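Local coordinates for protein nitrite transporter NirC (Salmonella enterica subsp. enterica serovar Typhimurium, PDB 4FC4) that forms a pentameric FNT-family channel of the inner membrane that carries nitrite into and out of the cell, at residues G35-L40 / L69-I74; L79-T84 / L231-S236; T151-K156 / L227-G232. One frame throughout, in Å; residues are numbered along the deposited sequence.

Contact 1 (G35-L40 / L69-I74); sequences GAYVGL and LTLVII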
ATOM      1  N   GLY B  35      10.624  -2.164  24.784  1.00 42.67           N
ATOM      2  CA  GLY B  35      11.087  -0.792  24.912  1.00 40.45           C
ATOM      3  C   GLY B  35      12.091  -0.476  23.825  1.00 38.32           C
ATOM      4  O   GLY B  35      12.030   0.558  23.216  1.00 41.89           O
ATOM      5  N   ALA B  36      13.016  -1.380  23.582  1.00 36.84           N
ATOM      6  CA  ALA B  36      13.995  -1.215  22.518  1.00 36.17           C
ATOM      7  C   ALA B  36      13.307  -1.071  21.122  1.00 34.36           C
ATOM      8  O   ALA B  36      13.660  -0.146  20.341  1.00 35.79           O
ATOM      9  CB  ALA B  36      14.999  -2.372  22.545  1.00 35.02           C
ATOM     10  N   TYR B  37      12.303  -1.921  20.848  1.00 34.44           N
ATOM     11  CA  TYR B  37      11.592  -1.925  19.550  1.00 35.54           C
ATOM     12  C   TYR B  37      10.856  -0.641  19.346  1.00 38.71           C
ATOM     13  O   TYR B  37      10.975  -0.026  18.270  1.00 35.89           O
ATOM     14  CB  TYR B  37      10.618  -3.086  19.430  1.00 34.44           C
ATOM     15  CG  TYR B  37      11.293  -4.480  19.397  1.00 36.09           C
ATOM     16  CD1 TYR B  37      12.698  -4.626  19.236  1.00 33.44           C
ATOM     17  CD2 TYR B  37      10.517  -5.631  19.501  1.00 31.80           C
ATOM     18  CE1 TYR B  37      13.265  -5.861  19.214  1.00 32.90           C
ATOM     19  CE2 TYR B  37      11.087  -6.870  19.479  1.00 32.71           C
ATOM     20  CZ  TYR B  37      12.450  -6.990  19.345  1.00 33.48           C
ATOM     21  OH  TYR B  37      12.970  -8.273  19.378  1.00 36.60           O
ATOM     22  N   VAL B  38      10.102  -0.225  20.374  1.00 37.32           N
ATOM     23  CA  VAL B  38       9.392   1.031  20.292  1.00 36.08           C
ATOM     24  C   VAL B  38      10.401   2.164  20.034  1.00 37.26           C
ATOM     25  O   VAL B  38      10.155   3.032  19.171  1.00 34.01           O
ATOM     26  CB  VAL B  38       8.468   1.295  21.495  1.00 37.69           C
ATOM     27  CG1 VAL B  38       7.750   2.653  21.351  1.00 38.90           C
ATOM     28  CG2 VAL B  38       7.398   0.214  21.586  1.00 36.27           C
ATOM     29  N   GLY B  39      11.538   2.118  20.745  1.00 38.01           N
ATOM     30  CA  GLY B  39      12.654   3.028  20.539  1.00 37.17           C
ATOM     31  C   GLY B  39      13.153   3.136  19.085  1.00 42.25           C
ATOM     32  O   GLY B  39      13.412   4.250  18.612  1.00 42.47           O
ATOM     33  N   LEU B  40      13.357   1.999  18.407  1.00 36.78           N
ATOM     34  CA  LEU B  40      13.879   2.011  17.074  1.00 38.26           C
ATOM     35  C   LEU B  40      12.850   2.761  16.207  1.00 39.03           C
ATOM     36  O   LEU B  40      13.228   3.486  15.277  1.00 43.45           O
ATOM     37  CB  LEU B  40      14.135   0.565  16.561  1.00 42.42           C
ATOM     38  CG  LEU B  40      15.330  -0.253  17.177  1.00 40.74           C
ATOM     39  CD1 LEU B  40      15.191  -1.723  16.868  1.00 35.00           C
ATOM     40  CD2 LEU B  40      16.694   0.238  16.633  1.00 35.45           C
ATOM     41  N   LEU B  69       4.986  -0.622  16.833  1.00 37.89           N
ATOM     42  CA  LEU B  69       4.087  -1.644  17.362  1.00 36.61           C
ATOM     43  C   LEU B  69       4.085  -2.886  16.504  1.00 35.15           C
ATOM     44  O   LEU B  69       3.804  -3.985  17.018  1.00 37.57           O
ATOM     45  CB  LEU B  69       2.698  -1.095  17.562  1.00 38.19           C
ATOM     46  CG  LEU B  69       1.788  -1.971  18.408  1.00 45.55           C
ATOM     47  CD1 LEU B  69       2.230  -2.100  19.883  1.00 37.36           C
ATOM     48  CD2 LEU B  69       0.389  -1.363  18.261  1.00 44.24           C
ATOM     49  N   THR B  70       4.417  -2.722  15.224  1.00 30.39           N
ATOM     50  CA  THR B  70       4.616  -3.868  14.356  1.00 32.93           C
ATOM     51  C   THR B  70       5.691  -4.814  14.893  1.00 37.99           C
ATOM     52  O   THR B  70       5.436  -6.019  14.978  1.00 45.58           O
ATOM     53  CB  THR B  70       4.982  -3.454  12.940  1.00 29.63           C
ATOM     54  OG1 THR B  70       3.965  -2.571  12.422  1.00 28.49           O
ATOM     55  CG2 THR B  70       5.154  -4.678  12.083  1.00 32.15           C
ATOM     56  N   LEU B  71       6.855  -4.275  15.274  1.00 39.47           N
ATOM     57  CA  LEU B  71       7.898  -5.035  15.966  1.00 37.58           C
ATOM     58  C   LEU B  71       7.358  -5.677  17.219  1.00 38.40           C
ATOM     59  O   LEU B  71       7.464  -6.857  17.391  1.00 38.69           O
ATOM     60  CB  LEU B  71       9.135  -4.154  16.297  1.00 36.38           C
ATOM     61  CG  LEU B  71       9.956  -3.593  15.102  1.00 37.13           C
ATOM     62  CD1 LEU B  71      11.114  -2.719  15.573  1.00 30.59           C
ATOM     63  CD2 LEU B  71      10.431  -4.696  14.142  1.00 30.30           C
ATOM     64  N   VAL B  72       6.834  -4.875  18.131  1.00 41.26           N
ATOM     65  CA  VAL B  72       6.309  -5.386  19.393  1.00 38.57           C
ATOM     66  C   VAL B  72       5.370  -6.589  19.176  1.00 40.46           C
ATOM     67  O   VAL B  72       5.518  -7.610  19.845  1.00 38.74           O
ATOM     68  CB  VAL B  72       5.601  -4.239  20.205  1.00 38.68           C
ATOM     69  CG1 VAL B  72       4.842  -4.796  21.419  1.00 40.05           C
ATOM     70  CG2 VAL B  72       6.631  -3.213  20.690  1.00 33.03           C
ATOM     71  N   ILE B  73       4.479  -6.530  18.164  1.00 39.72           N
ATOM     72  CA  ILE B  73       3.416  -7.549  18.089  1.00 39.26           C
ATOM     73  C   ILE B  73       3.842  -8.771  17.275  1.00 37.54           C
ATOM     74  O   ILE B  73       3.577  -9.915  17.638  1.00 38.95           O
ATOM     75  CB  ILE B  73       2.102  -6.968  17.522  1.00 37.95           C
ATOM     76  CG1 ILE B  73       1.496  -5.895  18.466  1.00 40.29           C
ATOM     77  CG2 ILE B  73       1.104  -8.071  17.227  1.00 32.69           C
ATOM     78  CD1 ILE B  73       0.287  -5.200  17.852  1.00 35.35           C
ATOM     79  N   ILE B  74       4.557  -8.513  16.196  1.00 38.43           N
ATOM     80  CA  ILE B  74       4.841  -9.512  15.194  1.00 34.88           C
ATOM     81  C   ILE B  74       6.169 -10.188  15.504  1.00 37.25           C
ATOM     82  O   ILE B  74       6.241 -11.378  15.407  1.00 36.38           O
ATOM     83  CB  ILE B  74       4.856  -8.902  13.815  1.00 34.79           C
ATOM     84  CG1 ILE B  74       3.519  -8.167  13.615  1.00 36.15           C
ATOM     85  CG2 ILE B  74       5.157  -9.970  12.723  1.00 29.18           C
ATOM     86  CD1 ILE B  74       2.344  -9.062  13.153  1.00 36.47           C
TER
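Y37 of helix 24-51 and L71 of helix 67-75 meet at their first side-chain carbons, with Y37 CB 3.6 Å from L71 CB, and from there the two side chains run across each other at about a right angle. The axes of segments 35-40 and 69-74 approach to 8.3 Å and run roughly antiparallel, at 150°. L71 is the main bump. Its CB lies against the inner part of the tyrosine, and its CD1 reaches into the hollow beside the Y37 backbone, 3.8 Å from Y37 O. With CG anti to its own carbonyl carbon (chi1 -66°), Y37 sends its ring along the flank of helix 67-75, where CD2 comes 4.0 Å from V72 N. The second bump is V72: its CG2 methyl abuts the CG2 methyl of V38 at 3.6 Å and also borders Y37 CB at 4.2 Å, so one methyl meets two residues of the opposite helix. L40 CD1 adds a looser touch on L71 CD1 at 4.4 Å.

The tyrosine hydroxyl plays no part in this fit; Y37 OH is hydrogen-bonded to Y245 OH of a second subunit, and L71 packs on M170 of that subunit. All five touching residues are buried, and every touch between their side chains is carbon to carbon. The chemistry therefore implies an apolar joint within the subunit, held by shape, with the polar end of Y37 used at the pentamer interface.

Contact 2 (L79-T84 / L231-S236); sequences LFTGHT and LGNTLS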
ATOM      1  N   LEU B  79       4.815  -5.392  26.268  1.00 43.52           N
ATOM      2  CA  LEU B  79       4.653  -3.950  26.242  1.00 42.25           C
ATOM      3  C   LEU B  79       3.719  -3.579  27.363  1.00 43.59           C
ATOM      4  O   LEU B  79       2.606  -4.077  27.453  1.00 42.64           O
ATOM      5  CB  LEU B  79       4.050  -3.497  24.882  1.00 39.74           C
ATOM      6  CG  LEU B  79       3.985  -1.973  24.616  1.00 37.90           C
ATOM      7  CD1 LEU B  79       5.357  -1.321  24.821  1.00 31.02           C
ATOM      8  CD2 LEU B  79       3.377  -1.613  23.220  1.00 33.03           C
ATOM      9  N   PHE B  80       4.174  -2.693  28.239  1.00 48.90           N
ATOM     10  CA  PHE B  80       3.398  -2.376  29.412  1.00 46.07           C
ATOM     11  C   PHE B  80       2.012  -1.856  29.008  1.00 46.86           C
ATOM     12  O   PHE B  80       1.019  -2.218  29.656  1.00 46.79           O
ATOM     13  CB  PHE B  80       4.136  -1.385  30.329  1.00 47.76           C
ATOM     14  CG  PHE B  80       3.209  -0.547  31.173  1.00 47.09           C
ATOM     15  CD1 PHE B  80       2.665   0.645  30.660  1.00 44.47           C
ATOM     16  CD2 PHE B  80       2.836  -0.971  32.462  1.00 44.66           C
ATOM     17  CE1 PHE B  80       1.785   1.404  31.430  1.00 47.41           C
ATOM     18  CE2 PHE B  80       1.944  -0.219  33.226  1.00 44.12           C
ATOM     19  CZ  PHE B  80       1.424   0.970  32.719  1.00 45.19           C
ATOM     20  N   THR B  81       1.931  -1.036  27.948  1.00 43.01           N
ATOM     21  CA  THR B  81       0.654  -0.370  27.639  1.00 43.07           C
ATOM     22  C   THR B  81      -0.385  -1.374  27.191  1.00 43.01           C
ATOM     23  O   THR B  81      -1.561  -1.193  27.425  1.00 47.46           O
ATOM     24  CB  THR B  81       0.803   0.786  26.621  1.00 42.64           C
ATOM     25  OG1 THR B  81       1.498   0.298  25.472  1.00 40.69           O
ATOM     26  CG2 THR B  81       1.614   1.952  27.258  1.00 41.39           C
ATOM     27  N   GLY B  82       0.061  -2.471  26.584  1.00 44.91           N
ATOM     28  CA  GLY B  82      -0.847  -3.544  26.135  1.00 43.49           C
ATOM     29  C   GLY B  82      -1.214  -4.410  27.336  1.00 47.64           C
ATOM     30  O   GLY B  82      -2.355  -4.873  27.448  1.00 49.60           O
ATOM     31  N   HIS B  83      -0.250  -4.612  28.235  1.00 43.04           N
ATOM     32  CA  HIS B  83      -0.515  -5.302  29.478  1.00 46.26           C
ATOM     33  C   HIS B  83      -1.666  -4.691  30.245  1.00 47.19           C
ATOM     34  O   HIS B  83      -2.459  -5.436  30.886  1.00 46.47           O
ATOM     35  CB  HIS B  83       0.761  -5.438  30.331  1.00 45.19           C
ATOM     36  CG  HIS B  83       1.720  -6.503  29.843  1.00 44.70           C
ATOM     37  ND1 HIS B  83       2.674  -7.021  30.625  1.00 47.16           N
ATOM     38  CD2 HIS B  83       1.843  -7.138  28.591  1.00 49.98           C
ATOM     39  CE1 HIS B  83       3.377  -7.968  29.954  1.00 49.03           C
ATOM     40  NE2 HIS B  83       2.870  -8.047  28.699  1.00 52.08           N
ATOM     41  N   THR B  84      -1.818  -3.353  30.182  1.00 47.33           N
ATOM     42  CA  THR B  84      -2.931  -2.730  30.937  1.00 48.19           C
ATOM     43  C   THR B  84      -4.300  -3.323  30.539  1.00 48.91           C
ATOM     44  O   THR B  84      -5.147  -3.606  31.453  1.00 45.85           O
ATOM     45  CB  THR B  84      -3.005  -1.192  30.846  1.00 46.43           C
ATOM     46  OG1 THR B  84      -3.317  -0.819  29.519  1.00 46.14           O
ATOM     47  CG2 THR B  84      -1.741  -0.519  31.307  1.00 46.22           C
ATOM     48  N   LEU B 231      -0.182   6.835  34.022  1.00 52.00           N
ATOM     49  CA  LEU B 231      -1.520   6.755  34.621  1.00 52.15           C
ATOM     50  C   LEU B 231      -2.584   6.912  33.517  1.00 51.91           C
ATOM     51  O   LEU B 231      -3.585   6.195  33.514  1.00 50.32           O
ATOM     52  CB  LEU B 231      -1.733   7.758  35.767  1.00 53.56           C
ATOM     53  CG  LEU B 231      -0.809   7.703  37.014  1.00 58.47           C
ATOM     54  CD1 LEU B 231      -0.998   8.934  37.885  1.00 56.70           C
ATOM     55  CD2 LEU B 231      -0.925   6.444  37.872  1.00 56.86           C
ATOM     56  N   GLY B 232      -2.340   7.789  32.542  1.00 49.94           N
ATOM     57  CA  GLY B 232      -3.342   8.025  31.489  1.00 48.72           C
ATOM     58  C   GLY B 232      -3.445   6.847  30.540  1.00 51.51           C
ATOM     59  O   GLY B 232      -4.552   6.430  30.182  1.00 56.88           O
ATOM     60  N   ASN B 233      -2.296   6.325  30.109  1.00 48.06           N
ATOM     61  CA  ASN B 233      -2.247   5.078  29.325  1.00 46.57           C
ATOM     62  C   ASN B 233      -3.073   3.963  30.013  1.00 50.22           C
ATOM     63  O   ASN B 233      -3.793   3.196  29.327  1.00 48.56           O
ATOM     64  CB  ASN B 233      -0.800   4.569  29.129  1.00 40.41           C
ATOM     65  CG  ASN B 233       0.025   5.406  28.166  1.00 43.81           C
ATOM     66  OD1 ASN B 233       1.269   5.301  28.163  1.00 44.00           O
ATOM     67  ND2 ASN B 233      -0.636   6.211  27.309  1.00 45.09           N
ATOM     68  N   THR B 234      -2.929   3.877  31.348  1.00 46.14           N
ATOM     69  CA  THR B 234      -3.536   2.846  32.171  1.00 49.90           C
ATOM     70  C   THR B 234      -5.060   2.983  32.245  1.00 52.63           C
ATOM     71  O   THR B 234      -5.756   2.009  32.020  1.00 54.92           O
ATOM     72  CB  THR B 234      -2.946   2.869  33.601  1.00 49.92           C
ATOM     73  OG1 THR B 234      -1.519   2.781  33.493  1.00 52.68           O
ATOM     74  CG2 THR B 234      -3.466   1.713  34.435  1.00 47.17           C
ATOM     75  N   LEU B 235      -5.564   4.184  32.533  1.00 51.77           N
ATOM     76  CA  LEU B 235      -6.993   4.501  32.318  1.00 52.49           C
ATOM     77  C   LEU B 235      -7.649   3.899  31.044  1.00 48.97           C
ATOM     78  O   LEU B 235      -8.641   3.175  31.129  1.00 53.80           O
ATOM     79  CB  LEU B 235      -7.259   6.023  32.332  1.00 48.82           C
ATOM     80  CG  LEU B 235      -8.739   6.353  32.111  1.00 48.96           C
ATOM     81  CD1 LEU B 235      -9.605   5.681  33.173  1.00 50.53           C
ATOM     82  CD2 LEU B 235      -9.013   7.847  32.157  1.00 52.34           C
ATOM     83  N   SER B 236      -7.142   4.252  29.878  1.00 46.42           N
ATOM     84  CA  SER B 236      -7.761   3.816  28.603  1.00 45.00           C
ATOM     85  C   SER B 236      -7.592   2.290  28.336  1.00 47.05           C
ATOM     86  O   SER B 236      -8.509   1.645  27.829  1.00 50.84           O
ATOM     87  CB  SER B 236      -7.270   4.668  27.444  1.00 42.05           C
ATOM     88  OG  SER B 236      -5.845   4.728  27.389  1.00 46.54           O
TER
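N233 and T234 of helix 219-248 face T84 and T81 of helix 80-93, the second half of a transmembrane helix whose first half is helix 67-75; such a broken helix is a feature of the FNT fold. The axes of the short segments 80-84 and 231-236 approach to 8.7 Å and cross at -37°.

N233 buries the largest area here. Its carboxamide lies obliquely across the T81 side chain, and OD1 comes 3.5 Å from the methyl T81 CG2. This is a methyl-to-oxygen van der Waals touch; the hydrogen bonds of the amide are made elsewhere: N233 OD1 accepts from S198 N, while N233 ND2 donates to G157 O. With both ends bonded, the amide has its rotation fixed, and T81 meets a group already held in place. The hydroxyl of T81 bonds H197 NE2.

T234 presents OG1 to the F80 ring, at its edge and near its plane, 3.5 Å from F80 CZ. This is a packing contact; the torsion of T234 (chi1 -54°) sets OG1 beside its own backbone N, and OG1 hydrogen-bonds T230 O one turn earlier.

T84, one turn on from F80, packs against T234: its methyl CG2 rests 3.9 Å from T234 CA and 4.0 Å from T234 OG1. N161 ND2, from helix 150-172, bonds both N233 O and T81 O, tying the two backbones through a third helix. Thus many polar atoms are buried, yet their partners lie mostly beyond this pair of segments. The hydroxyl of T84 turns back to its own helix: OG1 donates to T81 O at 2.8 Å, tilted 32° from the carbonyl plane.

Contact 3 (T151-K156 / L227-G232); sequences TVLFFK and LWVTLG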
ATOM      1  N   THR B 151      -2.681  17.439  33.663  1.00 54.01           N
ATOM      2  CA  THR B 151      -4.024  17.176  33.228  1.00 53.47           C
ATOM      3  C   THR B 151      -3.957  16.860  31.762  1.00 54.43           C
ATOM      4  O   THR B 151      -4.469  15.811  31.306  1.00 52.69           O
ATOM      5  CB  THR B 151      -4.874  18.419  33.448  1.00 54.73           C
ATOM      6  OG1 THR B 151      -5.340  18.394  34.786  1.00 54.38           O
ATOM      7  CG2 THR B 151      -6.063  18.453  32.493  1.00 56.06           C
ATOM      8  N   VAL B 152      -3.249  17.749  31.070  1.00 51.56           N
ATOM      9  CA  VAL B 152      -3.015  17.655  29.657  1.00 52.50           C
ATOM     10  C   VAL B 152      -2.326  16.324  29.410  1.00 53.62           C
ATOM     11  O   VAL B 152      -2.761  15.547  28.529  1.00 52.47           O
ATOM     12  CB  VAL B 152      -2.251  18.917  29.101  1.00 53.82           C
ATOM     13  CG1 VAL B 152      -1.554  18.649  27.751  1.00 48.44           C
ATOM     14  CG2 VAL B 152      -3.203  20.153  29.034  1.00 49.16           C
ATOM     15  N   LEU B 153      -1.318  16.019  30.228  1.00 54.22           N
ATOM     16  CA  LEU B 153      -0.519  14.804  29.978  1.00 52.70           C
ATOM     17  C   LEU B 153      -1.329  13.535  30.206  1.00 50.86           C
ATOM     18  O   LEU B 153      -1.247  12.572  29.429  1.00 48.95           O
ATOM     19  CB  LEU B 153       0.787  14.803  30.782  1.00 51.70           C
ATOM     20  CG  LEU B 153       1.853  15.780  30.267  1.00 51.12           C
ATOM     21  CD1 LEU B 153       3.143  15.612  31.031  1.00 55.01           C
ATOM     22  CD2 LEU B 153       2.138  15.595  28.788  1.00 49.35           C
ATOM     23  N   PHE B 154      -2.139  13.549  31.254  1.00 49.52           N
ATOM     24  CA  PHE B 154      -2.997  12.405  31.555  1.00 48.86           C
ATOM     25  C   PHE B 154      -3.940  12.061  30.386  1.00 48.25           C
ATOM     26  O   PHE B 154      -3.975  10.938  29.892  1.00 44.75           O
ATOM     27  CB  PHE B 154      -3.805  12.730  32.786  1.00 52.43           C
ATOM     28  CG  PHE B 154      -4.710  11.638  33.226  1.00 53.99           C
ATOM     29  CD1 PHE B 154      -4.240  10.652  34.117  1.00 52.50           C
ATOM     30  CD2 PHE B 154      -6.051  11.625  32.808  1.00 52.13           C
ATOM     31  CE1 PHE B 154      -5.073   9.623  34.536  1.00 53.94           C
ATOM     32  CE2 PHE B 154      -6.892  10.612  33.238  1.00 55.55           C
ATOM     33  CZ  PHE B 154      -6.406   9.607  34.108  1.00 55.83           C
ATOM     34  N   PHE B 155      -4.692  13.063  29.937  1.00 49.50           N
ATOM     35  CA  PHE B 155      -5.720  12.849  28.963  1.00 46.41           C
ATOM     36  C   PHE B 155      -5.141  12.533  27.569  1.00 47.30           C
ATOM     37  O   PHE B 155      -5.719  11.742  26.789  1.00 46.10           O
ATOM     38  CB  PHE B 155      -6.664  14.022  29.037  1.00 45.74           C
ATOM     39  CG  PHE B 155      -7.584  13.917  30.179  1.00 50.45           C
ATOM     40  CD1 PHE B 155      -8.497  12.856  30.246  1.00 53.18           C
ATOM     41  CD2 PHE B 155      -7.505  14.804  31.249  1.00 53.76           C
ATOM     42  CE1 PHE B 155      -9.355  12.730  31.349  1.00 57.64           C
ATOM     43  CE2 PHE B 155      -8.375  14.700  32.329  1.00 56.52           C
ATOM     44  CZ  PHE B 155      -9.304  13.662  32.389  1.00 56.88           C
ATOM     45  N   LYS B 156      -3.965  13.085  27.290  1.00 46.30           N
ATOM     46  CA  LYS B 156      -3.274  12.700  26.106  1.00 47.44           C
ATOM     47  C   LYS B 156      -2.769  11.279  26.157  1.00 47.13           C
ATOM     48  O   LYS B 156      -2.771  10.548  25.119  1.00 45.49           O
ATOM     49  CB  LYS B 156      -2.152  13.659  25.807  1.00 50.35           C
ATOM     50  CG  LYS B 156      -2.592  14.676  24.811  1.00 48.09           C
ATOM     51  CD  LYS B 156      -1.953  15.969  25.179  1.00 51.30           C
ATOM     52  CE  LYS B 156      -0.758  16.208  24.305  1.00 51.88           C
ATOM     53  NZ  LYS B 156      -0.791  17.650  23.967  1.00 46.57           N
ATOM     54  N   LEU B 227       5.005   9.861  34.892  1.00 50.67           N
ATOM     55  CA  LEU B 227       3.923   9.621  35.862  1.00 52.57           C
ATOM     56  C   LEU B 227       2.529   9.801  35.273  1.00 53.00           C
ATOM     57  O   LEU B 227       1.775   8.840  35.177  1.00 55.56           O
ATOM     58  CB  LEU B 227       4.062  10.456  37.129  1.00 54.43           C
ATOM     59  CG  LEU B 227       2.908  10.301  38.137  1.00 57.93           C
ATOM     60  CD1 LEU B 227       2.799   8.855  38.658  1.00 58.44           C
ATOM     61  CD2 LEU B 227       3.052  11.294  39.311  1.00 57.30           C
ATOM     62  N   TRP B 228       2.205  11.018  34.843  1.00 51.98           N
ATOM     63  CA  TRP B 228       0.901  11.304  34.236  1.00 50.16           C
ATOM     64  C   TRP B 228       0.595  10.579  32.915  1.00 49.45           C
ATOM     65  O   TRP B 228      -0.533  10.116  32.704  1.00 47.98           O
ATOM     66  CB  TRP B 228       0.676  12.820  34.194  1.00 49.82           C
ATOM     67  CG  TRP B 228       0.760  13.356  35.605  1.00 53.21           C
ATOM     68  CD1 TRP B 228       1.797  14.085  36.179  1.00 54.56           C
ATOM     69  CD2 TRP B 228      -0.202  13.137  36.699  1.00 52.42           C
ATOM     70  NE1 TRP B 228       1.529  14.362  37.490  1.00 56.18           N
ATOM     71  CE2 TRP B 228       0.345  13.831  37.865  1.00 58.05           C
ATOM     72  CE3 TRP B 228      -1.435  12.490  36.805  1.00 53.27           C
ATOM     73  CZ2 TRP B 228      -0.324  13.850  39.098  1.00 60.90           C
ATOM     74  CZ3 TRP B 228      -2.117  12.525  38.020  1.00 58.94           C
ATOM     75  CH2 TRP B 228      -1.564  13.169  39.158  1.00 61.31           C
ATOM     76  N   VAL B 229       1.593  10.404  32.062  1.00 47.86           N
ATOM     77  CA  VAL B 229       1.386   9.654  30.802  1.00 49.64           C
ATOM     78  C   VAL B 229       1.111   8.179  31.077  1.00 49.26           C
ATOM     79  O   VAL B 229       0.198   7.611  30.511  1.00 50.62           O
ATOM     80  CB  VAL B 229       2.521   9.911  29.810  1.00 45.20           C
ATOM     81  CG1 VAL B 229       2.350   9.103  28.515  1.00 44.07           C
ATOM     82  CG2 VAL B 229       2.510  11.409  29.524  1.00 43.89           C
ATOM     83  N   THR B 230       1.846   7.599  32.011  1.00 49.50           N
ATOM     84  CA  THR B 230       1.562   6.229  32.403  1.00 50.19           C
ATOM     85  C   THR B 230       0.167   6.027  32.996  1.00 51.86           C
ATOM     86  O   THR B 230      -0.568   5.119  32.531  1.00 48.84           O
ATOM     87  CB  THR B 230       2.619   5.715  33.374  1.00 49.36           C
ATOM     88  OG1 THR B 230       3.889   5.820  32.726  1.00 47.62           O
ATOM     89  CG2 THR B 230       2.322   4.242  33.837  1.00 47.74           C
ATOM     90  N   LEU B 231      -0.182   6.835  34.022  1.00 52.00           N
ATOM     91  CA  LEU B 231      -1.520   6.755  34.621  1.00 52.15           C
ATOM     92  C   LEU B 231      -2.584   6.912  33.517  1.00 51.91           C
ATOM     93  O   LEU B 231      -3.585   6.195  33.514  1.00 50.32           O
ATOM     94  CB  LEU B 231      -1.733   7.758  35.767  1.00 53.56           C
ATOM     95  CG  LEU B 231      -0.809   7.703  37.014  1.00 58.47           C
ATOM     96  CD1 LEU B 231      -0.998   8.934  37.885  1.00 56.70           C
ATOM     97  CD2 LEU B 231      -0.925   6.444  37.872  1.00 56.86           C
ATOM     98  N   GLY B 232      -2.340   7.789  32.542  1.00 49.94           N
ATOM     99  CA  GLY B 232      -3.342   8.025  31.489  1.00 48.72           C
ATOM    100  C   GLY B 232      -3.445   6.847  30.540  1.00 51.51           C
ATOM    101  O   GLY B 232      -4.552   6.430  30.182  1.00 56.88           O
TER
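A close glycine-mediated crossing of two transmembrane helices joins helix 150-172 to helix 219-248, with F154 lying over G232. The axes of segments 151-156 and 227-232 come within 7.1 Å at a signed crossing angle of -34°, and the distance from F154 CA to G232 CA, the nearest pair of CA atoms across the two segments, is 4.4 Å.

The absence of a side chain on G232 is what permits this approach, because a CB there would run into F154 O. Two CA-H...O contacts bridge the backbones in opposite senses. G232 CA lies 3.4 Å from F154 O, and F154 CA lies 3.6 Å from W228 O with an angle of 160° at the hydrogen.

The phenyl ring completes the glycine contact. CG of F154 stands anti to the backbone N (chi1 -179°), which carries the ring across to the other helix, where one face receives G232 CA in a CH-pi contact 4.1 Å from the ring centroid. Past the glycine, F154 CE1 reaches the CB of L231.

L153 fills the other flank. Its CB packs against W228 CB and against the V229 CG2 methyl, and V229 continues onto S198 and N201 of helix 198-209. The outer side of helix 150-172 turns to a third subunit, where the F155 ring meets W125 of that chain. Within the subunit, F154 meets the indole of W228 at its edge, near the indole plane, an approach looser than the glycine contact, with CD1 of F154 4.3 Å from CE3 of W228.

How the contacts relate
Contacts 1 and 2 are buried: their centres lie about 9 and 8 Å from the centre of the chain, against about 13 Å for contact 3, which is partly on the surface. Contacts 2 and 3 share helix 219-248, including L231 and G232, and F80 CZ packs on T230 CG2 at 3.6 Å. Contact 1 joins contact 2 through L79, whose CD2 lies 3.6 Å from L69 CD1. Contacts 1 and 3 do not touch and lie on opposite sides of the chain centre. Depth alone does not set the chemistry: contact 1 is carbon to carbon, while contact 2, at the broken helix, has hydroxyls and an amide bonded to outside partners; contact 3 relies on backbone CA-H...O and ring contacts.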